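Alginate lyase, family PL7 (PDB 4BE3) degrades alginate as an exolytic polysaccharide lyase of family PL7, probably cutting sugar units from chain ends by beta-elimination. Local coordinates at residues A[120-125]-A[259-264]; A[25-30]-A[66-71]; A[95-100]-A[126-131]; A[162-167]-A[228-233]. All coordinates share one frame; numbering follows the deposited sequence. Where two conformers were deposited one is given.

Contact 1: residues A[120-125]-A[259-264]; sequences PIKIFY and GAYNQT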
loop_
_atom_site.group_PDB
_atom_site.type_symbol
_atom_site.label_atom_id
_atom_site.label_comp_id
_atom_site.label_asym_id
_atom_site.label_seq_id
_atom_site.Cartn_x
_atom_site.Cartn_y
_atom_site.Cartn_z
ATOM N N PRO A 120 -11.520 12.435 -0.874
ATOM C CA PRO A 120 -10.725 13.225 -1.738
ATOM C C PRO A 120 -11.313 13.262 -3.210
ATOM O O PRO A 120 -11.032 14.259 -3.944
ATOM C CB PRO A 120 -9.332 12.446 -1.748
ATOM C CG PRO A 120 -9.355 11.923 -0.333
ATOM C CD PRO A 120 -10.776 11.426 -0.093
ATOM N N ILE A 121 -12.000 12.191 -3.619
ATOM C CA ILE A 121 -12.662 12.316 -4.978
ATOM C C ILE A 121 -13.830 11.434 -5.059
ATOM O O ILE A 121 -13.865 10.290 -4.555
ATOM C CB ILE A 121 -11.696 11.977 -6.154
ATOM C CG1 ILE A 121 -12.479 12.053 -7.469
ATOM C CG2 ILE A 121 -11.054 10.553 -6.036
ATOM C CD1 ILE A 121 -11.603 12.014 -8.735
ATOM N N LYS A 122 -14.917 11.978 -5.741
ATOM C CA LYS A 122 -16.040 11.125 -6.075
ATOM C C LYS A 122 -16.296 11.518 -7.587
ATOM O O LYS A 122 -16.328 12.748 -7.907
ATOM C CB LYS A 122 -17.333 11.497 -5.321
ATOM C CG LYS A 122 -17.204 10.961 -3.874
ATOM C CD LYS A 122 -18.601 11.117 -3.138
ATOM C CE LYS A 122 -18.950 12.616 -2.932
ATOM N NZ LYS A 122 -18.022 13.514 -2.147
ATOM N N ILE A 123 -16.343 10.533 -8.442
ATOM C CA ILE A 123 -16.632 10.810 -9.908
ATOM C C ILE A 123 -18.124 10.474 -10.051
ATOM O O ILE A 123 -18.611 9.361 -9.769
ATOM C CB ILE A 123 -15.789 9.887 -10.794
ATOM C CG1 ILE A 123 -14.281 10.199 -10.517
ATOM C CG2 ILE A 123 -16.165 10.042 -12.245
ATOM C CD1 ILE A 123 -13.382 9.098 -11.282
ATOM N N PHE A 124 -18.836 11.470 -10.665
ATOM C CA PHE A 124 -20.304 11.329 -10.852
ATOM C C PHE A 124 -20.649 11.243 -12.332
ATOM O O PHE A 124 -19.974 11.880 -13.168
ATOM C CB PHE A 124 -20.935 12.679 -10.407
ATOM C CG PHE A 124 -20.965 12.917 -8.923
ATOM C CD1 PHE A 124 -19.799 13.279 -8.176
ATOM C CD2 PHE A 124 -22.258 12.867 -8.276
ATOM C CE1 PHE A 124 -19.874 13.559 -6.803
ATOM C CE2 PHE A 124 -22.294 13.222 -6.915
ATOM C CZ PHE A 124 -21.171 13.516 -6.183
ATOM N N TYR A 125 -21.806 10.621 -12.582
ATOM C CA TYR A 125 -22.461 10.745 -13.910
ATOM C C TYR A 125 -23.875 11.239 -13.466
ATOM O O TYR A 125 -24.508 10.639 -12.596
ATOM C CB TYR A 125 -22.538 9.367 -14.604
ATOM C CG TYR A 125 -23.456 9.463 -15.827
ATOM C CD1 TYR A 125 -24.856 9.337 -15.725
ATOM C CD2 TYR A 125 -22.890 9.730 -17.072
ATOM C CE1 TYR A 125 -25.631 9.438 -16.868
ATOM C CE2 TYR A 125 -23.653 9.773 -18.261
ATOM C CZ TYR A 125 -25.022 9.681 -18.091
ATOM O OH TYR A 125 -25.811 9.843 -19.247
ATOM N N GLY A 259 -18.203 1.310 -8.432
ATOM C CA GLY A 259 -19.468 0.569 -8.627
ATOM C C GLY A 259 -20.604 1.598 -8.889
ATOM O O GLY A 259 -20.387 2.507 -9.735
ATOM N N ALA A 260 -21.753 1.414 -8.198
ATOM C CA ALA A 260 -22.893 2.336 -8.340
ATOM C C ALA A 260 -23.280 2.831 -6.954
ATOM O O ALA A 260 -23.982 2.136 -6.218
ATOM C CB ALA A 260 -24.039 1.610 -9.011
ATOM N N TYR A 261 -22.868 4.059 -6.621
ATOM C CA TYR A 261 -23.210 4.633 -5.303
ATOM C C TYR A 261 -24.256 5.675 -5.693
ATOM O O TYR A 261 -23.907 6.748 -6.257
ATOM C CB TYR A 261 -21.913 5.292 -4.792
ATOM C CG TYR A 261 -22.078 6.078 -3.481
ATOM C CD1 TYR A 261 -23.166 5.856 -2.611
ATOM C CD2 TYR A 261 -21.046 6.998 -3.126
ATOM C CE1 TYR A 261 -23.193 6.549 -1.364
ATOM C CE2 TYR A 261 -21.106 7.667 -1.910
ATOM C CZ TYR A 261 -22.140 7.437 -1.078
ATOM O OH TYR A 261 -22.148 8.130 0.125
ATOM N N ASN A 262 -25.485 5.349 -5.424
ATOM C CA ASN A 262 -26.657 6.157 -5.946
ATOM C C ASN A 262 -26.722 7.434 -5.190
ATOM O O ASN A 262 -26.814 7.371 -3.991
ATOM C CB ASN A 262 -27.890 5.367 -5.702
ATOM C CG ASN A 262 -29.073 5.889 -6.570
ATOM O OD1 ASN A 262 -28.942 6.977 -7.156
ATOM N ND2 ASN A 262 -30.122 5.120 -6.665
ATOM N N GLN A 263 -26.710 8.624 -5.855
ATOM C CA GLN A 263 -26.833 9.803 -5.011
ATOM C C GLN A 263 -28.279 10.310 -5.069
ATOM O O GLN A 263 -28.553 11.337 -4.451
ATOM C CB GLN A 263 -26.047 10.940 -5.669
ATOM C CG GLN A 263 -24.574 10.495 -5.901
ATOM C CD GLN A 263 -23.859 10.277 -4.573
ATOM O OE1 GLN A 263 -23.516 9.055 -4.219
ATOM N NE2 GLN A 263 -23.586 11.289 -3.844
ATOM N N THR A 264 -29.181 9.551 -5.664
ATOM C CA THR A 264 -30.589 10.018 -5.545
ATOM C C THR A 264 -31.296 9.179 -4.444
ATOM O O THR A 264 -31.334 7.959 -4.472
ATOM C CB THR A 264 -31.320 9.716 -6.910
ATOM O OG1 THR A 264 -30.695 10.439 -7.958
ATOM C CG2 THR A 264 -32.791 10.350 -6.813
#

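Contact 2: residues A[25-30]-A[66-71]; sequences EDLVNY and TELGQK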
loop_
_atom_site.group_PDB
_atom_site.type_symbol
_atom_site.label_atom_id
_atom_site.label_comp_id
_atom_site.label_asym_id
_atom_site.label_seq_id
_atom_site.Cartn_x
_atom_site.Cartn_y
_atom_site.Cartn_z
ATOM N N GLU A 25 -17.084 -10.119 1.904
ATOM C CA GLU A 25 -15.659 -9.781 1.878
ATOM C C GLU A 25 -14.972 -10.607 0.786
ATOM O O GLU A 25 -13.933 -10.210 0.251
ATOM C CB GLU A 25 -15.109 -10.088 3.283
ATOM C CG GLU A 25 -13.658 -9.730 3.467
ATOM C CD GLU A 25 -13.456 -8.221 3.822
ATOM O OE1 GLU A 25 -14.449 -7.572 4.311
ATOM O OE2 GLU A 25 -12.266 -7.731 3.667
ATOM N N ASP A 26 -15.455 -11.830 0.557
ATOM C CA ASP A 26 -14.819 -12.769 -0.438
ATOM C C ASP A 26 -15.631 -12.806 -1.685
ATOM O O ASP A 26 -16.728 -13.374 -1.722
ATOM C CB ASP A 26 -14.703 -14.282 0.009
ATOM C CG ASP A 26 -14.005 -15.189 -1.086
ATOM O OD1 ASP A 26 -13.327 -14.718 -2.096
ATOM O OD2 ASP A 26 -14.102 -16.443 -0.899
ATOM N N LEU A 27 -15.132 -12.174 -2.747
ATOM C CA LEU A 27 -16.048 -11.916 -3.919
ATOM C C LEU A 27 -15.746 -12.786 -5.038
ATOM O O LEU A 27 -16.353 -12.769 -6.101
ATOM C CB LEU A 27 -15.927 -10.369 -4.395
ATOM C CG LEU A 27 -16.404 -9.376 -3.339
ATOM C CD1 LEU A 27 -16.157 -7.976 -3.972
ATOM C CD2 LEU A 27 -17.844 -9.646 -2.986
ATOM N N VAL A 28 -14.774 -13.695 -4.811
ATOM C CA VAL A 28 -14.584 -14.704 -5.863
ATOM C C VAL A 28 -15.786 -15.629 -5.973
ATOM O O VAL A 28 -16.290 -16.208 -4.863
ATOM C CB VAL A 28 -13.253 -15.500 -5.657
ATOM C CG1 VAL A 28 -13.192 -16.664 -6.659
ATOM C CG2 VAL A 28 -12.039 -14.584 -5.952
ATOM N N ASN A 29 -16.275 -15.851 -7.220
ATOM C CA ASN A 29 -17.509 -16.615 -7.430
ATOM C C ASN A 29 -18.655 -16.158 -6.562
ATOM O O ASN A 29 -19.303 -16.979 -5.867
ATOM C CB ASN A 29 -17.250 -18.101 -7.223
ATOM C CG ASN A 29 -16.218 -18.605 -8.210
ATOM O OD1 ASN A 29 -16.183 -18.090 -9.360
ATOM N ND2 ASN A 29 -15.328 -19.560 -7.793
ATOM N N TYR A 30 -18.943 -14.838 -6.594
ATOM C CA TYR A 30 -20.074 -14.305 -5.824
ATOM C C TYR A 30 -20.889 -13.455 -6.693
ATOM O O TYR A 30 -20.299 -12.635 -7.417
ATOM C CB TYR A 30 -19.535 -13.512 -4.690
ATOM C CG TYR A 30 -20.685 -12.868 -3.900
ATOM C CD1 TYR A 30 -21.430 -13.609 -3.030
ATOM C CD2 TYR A 30 -21.030 -11.498 -4.125
ATOM C CE1 TYR A 30 -22.510 -13.059 -2.287
ATOM C CE2 TYR A 30 -22.034 -10.930 -3.367
ATOM C CZ TYR A 30 -22.774 -11.714 -2.472
ATOM O OH TYR A 30 -23.807 -11.144 -1.780
ATOM N N THR A 66 -24.416 -0.178 -4.496
ATOM C CA THR A 66 -23.863 -1.557 -4.693
ATOM C C THR A 66 -22.471 -1.242 -5.151
ATOM O O THR A 66 -22.299 -0.693 -6.317
ATOM C CB THR A 66 -24.632 -2.262 -5.766
ATOM O OG1 THR A 66 -25.975 -2.486 -5.286
ATOM C CG2 THR A 66 -23.950 -3.636 -6.026
ATOM N N GLU A 67 -21.440 -1.408 -4.282
ATOM C CA GLU A 67 -20.145 -0.746 -4.676
ATOM C C GLU A 67 -19.018 -1.591 -3.996
ATOM O O GLU A 67 -19.152 -1.978 -2.783
ATOM C CB GLU A 67 -20.176 0.683 -4.023
ATOM C CG GLU A 67 -19.006 1.552 -4.514
ATOM C CD GLU A 67 -18.995 2.918 -3.867
ATOM O OE1 GLU A 67 -19.311 3.049 -2.629
ATOM O OE2 GLU A 67 -18.582 3.842 -4.597
ATOM N N LEU A 68 -17.947 -1.705 -4.735
ATOM C CA LEU A 68 -16.711 -2.399 -4.162
ATOM C C LEU A 68 -15.946 -1.456 -3.287
ATOM O O LEU A 68 -15.897 -0.222 -3.605
ATOM C CB LEU A 68 -15.854 -2.730 -5.352
ATOM C CG LEU A 68 -16.479 -3.556 -6.416
ATOM C CD1 LEU A 68 -15.339 -3.847 -7.444
ATOM C CD2 LEU A 68 -16.933 -4.937 -5.840
ATOM N N GLY A 69 -15.209 -1.938 -2.271
ATOM C CA GLY A 69 -14.275 -1.093 -1.534
ATOM C C GLY A 69 -12.947 -1.877 -1.560
ATOM O O GLY A 69 -12.936 -3.141 -1.357
ATOM N N GLN A 70 -11.897 -1.141 -1.810
ATOM C CA GLN A 70 -10.568 -1.831 -1.891
ATOM C C GLN A 70 -10.146 -2.249 -0.460
ATOM O O GLN A 70 -10.147 -1.452 0.514
ATOM C CB GLN A 70 -9.566 -0.809 -2.478
ATOM C CG GLN A 70 -8.143 -1.307 -2.479
ATOM C CD GLN A 70 -7.248 -0.198 -3.009
ATOM O OE1 GLN A 70 -7.544 1.034 -2.766
ATOM N NE2 GLN A 70 -6.066 -0.545 -3.586
ATOM N N LYS A 71 -9.655 -3.526 -0.343
ATOM C CA LYS A 71 -9.315 -4.036 1.025
ATOM C C LYS A 71 -8.024 -3.436 1.560
ATOM O O LYS A 71 -7.933 -3.148 2.751
ATOM C CB LYS A 71 -9.091 -5.544 0.836
ATOM C CG LYS A 71 -10.391 -6.288 0.634
ATOM C CD LYS A 71 -10.064 -7.798 0.471
ATOM C CE LYS A 71 -11.388 -8.520 0.285
ATOM N NZ LYS A 71 -11.120 -10.016 0.116
HETATM O O HOH W 1 -10.124 -10.016 3.384
#

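Contact 3: residues A[95-100]-A[126-131]; sequences GDARVA and KKFPGH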
loop_
_atom_site.group_PDB
_atom_site.type_symbol
_atom_site.label_atom_id
_atom_site.label_comp_id
_atom_site.label_asym_id
_atom_site.label_seq_id
_atom_site.Cartn_x
_atom_site.Cartn_y
_atom_site.Cartn_z
ATOM N N GLY A 95 -36.747 12.931 -8.785
ATOM C CA GLY A 95 -35.812 13.640 -7.834
ATOM C C GLY A 95 -36.213 15.118 -8.109
ATOM O O GLY A 95 -36.937 15.437 -9.110
ATOM N N ASP A 96 -35.747 15.996 -7.239
ATOM C CA ASP A 96 -36.057 17.401 -7.292
ATOM C C ASP A 96 -34.897 18.059 -8.079
ATOM O O ASP A 96 -33.744 17.983 -7.690
ATOM C CB ASP A 96 -36.136 17.868 -5.852
ATOM C CG ASP A 96 -36.455 19.330 -5.767
ATOM O OD1 ASP A 96 -35.977 20.125 -6.592
ATOM O OD2 ASP A 96 -37.209 19.695 -4.858
ATOM N N ALA A 97 -35.200 18.670 -9.219
ATOM C CA ALA A 97 -34.063 19.261 -10.056
ATOM C C ALA A 97 -33.388 20.426 -9.426
ATOM O O ALA A 97 -32.305 20.793 -9.901
ATOM C CB ALA A 97 -34.702 19.747 -11.424
ATOM N N ARG A 98 -33.898 20.983 -8.331
ATOM C CA ARG A 98 -33.179 22.085 -7.681
ATOM C C ARG A 98 -32.002 21.506 -6.817
ATOM O O ARG A 98 -31.168 22.327 -6.404
ATOM C CB ARG A 98 -34.138 22.742 -6.601
ATOM C CG ARG A 98 -35.249 23.496 -7.397
ATOM C CD ARG A 98 -36.237 24.027 -6.264
ATOM N NE ARG A 98 -36.794 22.883 -5.500
ATOM C CZ ARG A 98 -37.212 22.929 -4.212
ATOM N NH1 ARG A 98 -37.187 24.060 -3.487
ATOM N NH2 ARG A 98 -37.583 21.826 -3.526
ATOM N N VAL A 99 -32.019 20.212 -6.612
ATOM C CA VAL A 99 -30.984 19.585 -5.649
ATOM C C VAL A 99 -29.870 19.094 -6.556
ATOM O O VAL A 99 -30.098 18.232 -7.385
ATOM C CB VAL A 99 -31.704 18.430 -4.896
ATOM C CG1 VAL A 99 -30.646 17.806 -3.967
ATOM C CG2 VAL A 99 -32.876 19.034 -4.040
ATOM N N ALA A 100 -28.628 19.489 -6.221
ATOM C CA ALA A 100 -27.410 19.246 -7.072
ATOM C C ALA A 100 -27.234 17.773 -7.203
ATOM O O ALA A 100 -26.810 17.349 -8.307
ATOM C CB ALA A 100 -26.225 19.923 -6.380
ATOM N N LYS A 126 -24.332 12.362 -14.093
ATOM C CA LYS A 126 -25.663 12.905 -13.752
ATOM C C LYS A 126 -26.436 13.175 -15.079
ATOM O O LYS A 126 -25.850 13.749 -16.043
ATOM C CB LYS A 126 -25.402 14.182 -13.019
ATOM C CG LYS A 126 -26.796 14.934 -12.698
ATOM C CD LYS A 126 -26.421 16.142 -11.825
ATOM C CE LYS A 126 -27.719 17.045 -11.711
ATOM N NZ LYS A 126 -27.378 18.260 -10.847
ATOM N N LYS A 127 -27.713 12.771 -15.116
ATOM C CA LYS A 127 -28.440 13.018 -16.392
ATOM C C LYS A 127 -29.870 13.371 -15.972
ATOM O O LYS A 127 -30.540 12.629 -15.310
ATOM C CB LYS A 127 -28.402 11.784 -17.328
ATOM C CG LYS A 127 -29.063 12.141 -18.711
ATOM C CD LYS A 127 -29.297 10.917 -19.568
ATOM C CE LYS A 127 -30.470 10.111 -19.091
ATOM N NZ LYS A 127 -31.810 10.908 -19.112
ATOM N N PHE A 128 -30.316 14.572 -16.413
ATOM C CA PHE A 128 -31.737 14.917 -16.137
ATOM C C PHE A 128 -32.723 14.052 -16.887
ATOM O O PHE A 128 -32.451 13.491 -17.963
ATOM C CB PHE A 128 -31.933 16.382 -16.579
ATOM C CG PHE A 128 -31.137 17.376 -15.670
ATOM C CD1 PHE A 128 -31.698 17.752 -14.416
ATOM C CD2 PHE A 128 -29.868 17.832 -16.058
ATOM C CE1 PHE A 128 -31.015 18.657 -13.590
ATOM C CE2 PHE A 128 -29.140 18.709 -15.189
ATOM C CZ PHE A 128 -29.668 19.104 -13.926
ATOM N N PRO A 129 -33.918 13.921 -16.326
ATOM C CA PRO A 129 -34.877 13.057 -16.941
ATOM C C PRO A 129 -35.184 13.554 -18.356
ATOM O O PRO A 129 -35.301 14.754 -18.585
ATOM C CB PRO A 129 -36.155 13.365 -16.129
ATOM C CG PRO A 129 -35.621 13.570 -14.663
ATOM C CD PRO A 129 -34.315 14.337 -14.954
ATOM N N GLY A 130 -35.360 12.600 -19.263
ATOM C CA GLY A 130 -35.662 13.005 -20.680
ATOM C C GLY A 130 -34.462 13.397 -21.499
ATOM O O GLY A 130 -34.567 13.265 -22.692
ATOM N N HIS A 131 -33.298 13.771 -20.929
ATOM C CA HIS A 131 -32.157 14.130 -21.706
ATOM C C HIS A 131 -31.504 12.931 -22.336
ATOM O O HIS A 131 -31.575 11.826 -21.768
ATOM C CB HIS A 131 -31.038 14.849 -20.854
ATOM C CG HIS A 131 -31.441 16.253 -20.454
ATOM N ND1 HIS A 131 -30.641 17.098 -19.730
ATOM C CD2 HIS A 131 -32.619 16.934 -20.714
ATOM C CE1 HIS A 131 -31.327 18.270 -19.538
ATOM N NE2 HIS A 131 -32.517 18.168 -20.148
HETATM O O HOH W 2 -30.060 19.016 -10.094
#

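Contact 4: residues A[162-167]-A[228-233]; sequences DMSVVG and PQQIKT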
loop_
_atom_site.group_PDB
_atom_site.type_symbol
_atom_site.label_atom_id
_atom_site.label_comp_id
_atom_site.label_asym_id
_atom_site.label_seq_id
_atom_site.Cartn_x
_atom_site.Cartn_y
_atom_site.Cartn_z
ATOM N N ASP A 162 -20.933 20.614 -14.262
ATOM C CA ASP A 162 -20.546 20.111 -12.893
ATOM C C ASP A 162 -21.847 20.021 -12.000
ATOM O O ASP A 162 -22.962 20.234 -12.517
ATOM C CB ASP A 162 -19.448 20.980 -12.238
ATOM C CG ASP A 162 -19.894 22.383 -11.995
ATOM O OD1 ASP A 162 -21.038 22.649 -11.530
ATOM O OD2 ASP A 162 -19.067 23.264 -12.299
ATOM N N MET A 163 -21.722 19.688 -10.714
ATOM C CA MET A 163 -22.907 19.338 -10.002
ATOM C C MET A 163 -23.763 20.598 -9.773
ATOM O O MET A 163 -24.956 20.434 -9.392
ATOM C CB MET A 163 -22.392 18.956 -8.534
ATOM C CG MET A 163 -23.367 18.129 -7.820
ATOM S SD MET A 163 -22.706 18.036 -6.082
ATOM C CE MET A 163 -23.897 16.806 -5.524
ATOM N N SER A 164 -23.172 21.775 -9.968
ATOM C CA SER A 164 -23.869 23.030 -9.541
ATOM C C SER A 164 -24.971 23.439 -10.543
ATOM O O SER A 164 -25.750 24.353 -10.274
ATOM C CB SER A 164 -22.886 24.250 -9.379
ATOM O OG SER A 164 -22.356 24.619 -10.647
ATOM N N VAL A 165 -24.992 22.812 -11.710
ATOM C CA VAL A 165 -25.971 23.218 -12.757
ATOM C C VAL A 165 -27.299 22.530 -12.415
ATOM O O VAL A 165 -27.479 21.326 -12.703
ATOM C CB VAL A 165 -25.494 22.853 -14.166
ATOM C CG1 VAL A 165 -26.540 23.421 -15.182
ATOM C CG2 VAL A 165 -24.191 23.643 -14.466
ATOM N N VAL A 166 -28.199 23.243 -11.776
ATOM C CA VAL A 166 -29.459 22.659 -11.281
ATOM C C VAL A 166 -30.594 23.210 -12.126
ATOM O O VAL A 166 -30.397 24.201 -12.856
ATOM C CB VAL A 166 -29.650 22.964 -9.777
ATOM C CG1 VAL A 166 -28.470 22.300 -8.948
ATOM C CG2 VAL A 166 -29.565 24.506 -9.505
ATOM N N GLY A 167 -31.797 22.662 -11.898
ATOM C CA GLY A 167 -32.974 23.233 -12.600
ATOM C C GLY A 167 -33.474 24.373 -11.668
ATOM O O GLY A 167 -33.153 24.488 -10.431
ATOM N N PRO A 228 -14.176 28.598 -3.018
ATOM C CA PRO A 228 -14.640 29.043 -4.348
ATOM C C PRO A 228 -16.081 29.661 -4.382
ATOM O O PRO A 228 -16.974 29.299 -3.628
ATOM C CB PRO A 228 -14.656 27.732 -5.165
ATOM C CG PRO A 228 -13.662 26.834 -4.492
ATOM C CD PRO A 228 -13.770 27.182 -3.004
ATOM N N GLN A 229 -16.309 30.572 -5.321
ATOM C CA GLN A 229 -17.704 31.035 -5.488
ATOM C C GLN A 229 -18.705 29.955 -5.716
ATOM O O GLN A 229 -19.901 30.092 -5.307
ATOM C CB GLN A 229 -17.745 32.054 -6.674
ATOM C CG GLN A 229 -19.051 32.960 -6.649
ATOM C CD GLN A 229 -19.113 33.981 -5.445
ATOM O OE1 GLN A 229 -18.094 34.293 -4.849
ATOM N NE2 GLN A 229 -20.355 34.468 -5.050
ATOM N N GLN A 230 -18.309 28.796 -6.341
ATOM C CA GLN A 230 -19.235 27.751 -6.554
ATOM C C GLN A 230 -19.805 27.278 -5.220
ATOM O O GLN A 230 -20.999 26.927 -5.206
ATOM C CB GLN A 230 -18.521 26.513 -7.222
ATOM C CG GLN A 230 -19.547 25.347 -7.418
ATOM C CD GLN A 230 -18.779 24.085 -7.913
ATOM O OE1 GLN A 230 -18.332 23.987 -9.169
ATOM N NE2 GLN A 230 -18.461 23.260 -6.969
ATOM N N ILE A 231 -18.957 27.257 -4.196
ATOM C CA ILE A 231 -19.401 26.714 -2.853
ATOM C C ILE A 231 -20.391 27.769 -2.255
ATOM O O ILE A 231 -21.451 27.446 -1.821
ATOM C CB ILE A 231 -18.262 26.616 -1.875
ATOM C CG1 ILE A 231 -17.126 25.666 -2.383
ATOM C CG2 ILE A 231 -18.795 26.214 -0.486
ATOM C CD1 ILE A 231 -17.628 24.517 -3.087
ATOM N N LYS A 232 -20.017 29.047 -2.355
ATOM C CA LYS A 232 -20.909 30.126 -1.724
ATOM C C LYS A 232 -22.258 29.997 -2.364
ATOM O O LYS A 232 -23.329 30.141 -1.670
ATOM C CB LYS A 232 -20.370 31.509 -2.074
ATOM C CG LYS A 232 -18.897 31.536 -1.707
ATOM C CD LYS A 232 -18.484 32.091 -0.358
ATOM C CE LYS A 232 -17.436 33.197 -0.648
ATOM N NZ LYS A 232 -17.295 34.241 0.455
ATOM N N THR A 233 -22.301 29.828 -3.708
ATOM C CA THR A 233 -23.541 29.734 -4.436
ATOM C C THR A 233 -24.290 28.403 -4.132
ATOM O O THR A 233 -25.498 28.413 -3.792
ATOM C CB THR A 233 -23.274 29.797 -5.969
ATOM O OG1 THR A 233 -22.807 31.144 -6.193
ATOM C CG2 THR A 233 -24.685 29.691 -6.769
#

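Contact 1: residues A[120-125]-A[259-264]
Phe124 lays one corner of its ring against the aliphatic part of Gln263: CE2 of Phe124 stands 3.7 Å from CG of Gln263, with CD2 of the same ring 4.1 Å from that CG. The two side chains cross at about a right angle, and the ring and amide planes are nearly perpendicular (85°), so the contact is made by a methylene and ring carbons rather than by a stack. Chi1 of Gln263 (-56°) brings CG to the ring, and a bend at chi2 then carries the amide over one face of the Tyr261 ring. A flexible residue with a greasy stem and a polar head suits a place between two aromatic rings. Farther along, CD of Lys122 approaches CE2 of Tyr261 at 4.4 Å, a loose touch made by the lysine's methylenes. The polar ends are held apart from it: Lys122 NZ forms salt bridges with Asp153 and Glu119, and Tyr261 OH bonds to Ser61. Phe124 also stacks on Phe137. Where the strand 260-262 ends, Asn262 OD1 accepts the backbone N of Thr264 at 3.0 Å in an Asx turn, with the N-H well aimed (165°) but arriving from above the carbonyl plane. Strands 121-126 and 260-262 both pair with 104-112, so these side chains meet across the strand between them. Tyr261, in cation-pi contact with Arg65 of the tartrate pocket, brings the arrangement close to the ligand, as expected for the curved, cleft-forming sheet of a PL7 jelly roll.

Contact 2: residues A[25-30]-A[66-71]
Lys71 stretches its side chain alongside Glu25 and delivers its ammonium group to that residue's main chain: NZ of Lys71 donates to O of Glu25 at 2.8 Å. The donor sits 28° off the carbonyl plane. From CG onward the lysine is fully extended, each torsion within a degree or so of anti, and this full length carries NZ from the end of strand 65-70 to the loop. Glu25 behaves in the contrary way. Its CG lies anti to the backbone N, but a sharp bend at chi2 (84°) folds the carboxylate back along the lysine's methylenes, with OE2 of Glu25 3.6 Å from CE of Lys71 and 3.8 Å from its CG. The charges themselves stay 4.4 Å apart between Glu25 OE2 and Lys71 NZ, too far for a salt bridge. Water 1 spans the gap, donating to Glu25 OE2 at 3.1 Å and accepting a weak bond from Lys71 NZ. On the buried side, Leu27 CD1 meets Leu68 CD2 at 3.7 Å. The same extended shape in both leucines brings one methyl of each together, and Ile16 of strand 14-17 packs on both. Leu68 also faces Phe49 of the other sheet, whereas its neighbour Glu67 forms salt bridges with Arg65 and Lys257 of the tartrate pocket. Because NZ of Lys71 bonds to Asp12 O as well, two main-chain carbonyls hold the ammonium, and the glutamate probably adds electrostatic attraction rather than a direct pairing.

Contact 3: residues A[95-100]-A[126-131]
Two turns face each other here, a type I beta turn from Asp96 to Val99 in the loop between strands 80-90 and 104-112, and a type II turn from Phe128 to His131 in the loop between strands 121-126 and 133-141. Lys126 joins the two loops: its chain is extended throughout, starting with CG anti to the backbone N (chi1 175°), and NZ of Lys126 donates to O of Ala100 at 2.8 Å. The same NZ gives a bond to water 2 at 2.9 Å, and that water in turn donates to the carbonyl oxygens of Ala97 and Val99. Beside this polar link, CB of Ala97 approaches CE1 of Phe128 at 4.4 Å; the small alanine methyl fits beside the ring in a loose, oblique apolar touch. Phe128 also meets Tyr103 and Pro174. Each turn is braced internally. Asp96 OD1 accepts the backbone N of Arg98 in an Asx turn, while Arg98 grips the carboxylate side-on through NE and NH2. In the other turn Gly130 takes the third position, whose positive phi suits glycine, and Lys127 NZ bonds to O of Phe128 at 2.9 Å and to O of His131. The buried Lys126 ammonium is met here by the Ala100 carbonyl and a water, so its positive charge is probably stabilised by peptide dipoles, directly and through the water.

Contact 4: residues A[162-167]-A[228-233]
The outer end of the Gln230 amide stands over one face of the Asp162 carboxylate, above OD2; the side chains come from opposite directions and the planes are 60° apart. OD2 of Asp162 lies 3.3 Å from the amide atom modelled as OE1 of Gln230, an approach to the face of the carboxylate and not in its plane; the amide is probably turned over in the model, and a hydrogen bond here is possible but not established. The other oxygen is occupied within its own loop. Asp162 OD1 takes the backbone N of Ser164 on its anti lone pair at 2.8 Å, and the hydroxyl OG of Ser164 on its syn lone pair, at a modelled distance short enough to be doubtful. Asp162 has CG between the backbone N and the carbonyl carbon (chi1 63°), which turns the carboxylate back over the following residues. Nearer the backbones, CB of Ser164 touches CG of Gln230 at 4.0 Å. Gln230 is extended, chi1 and chi2 both close to anti, and that length lets it reach out from the helix; it also packs on Tyr154 and Ser155. Met163, between the two polar residues, sends its end away from the helix to Phe137 and Trp275. The whole is a surface contact in which an Asx turn, built on the type I beta turn from Asp162 to Val165, rests beside the first turn of the short helix 229-234.

Contacts 1 and 2, centres about 17 Å apart, lie on one antiparallel sheet, where strands 65-70 and 260-262 are neighbours, probably hydrogen-bonded through Ala260 N and Thr66 O. Contact 3 takes over where strand 121-126 of contact 1 runs out; contact 4 has its centre about 14 Å from that of contact 3 and touches it through a probable hydrogen bond between Gly167 N and Ala97 O. Contact 2 closes first along the chain; contacts 3 and 1 then interleave, and contact 4 falls between the two halves of contact 1. Contact 2 ties a loop to the sheet near the tartrate pocket, whereas contacts 3 and 4 join loops and a short helix on the far side of the chain's centre, contacts 2 and 4 having centres about 34 Å apart.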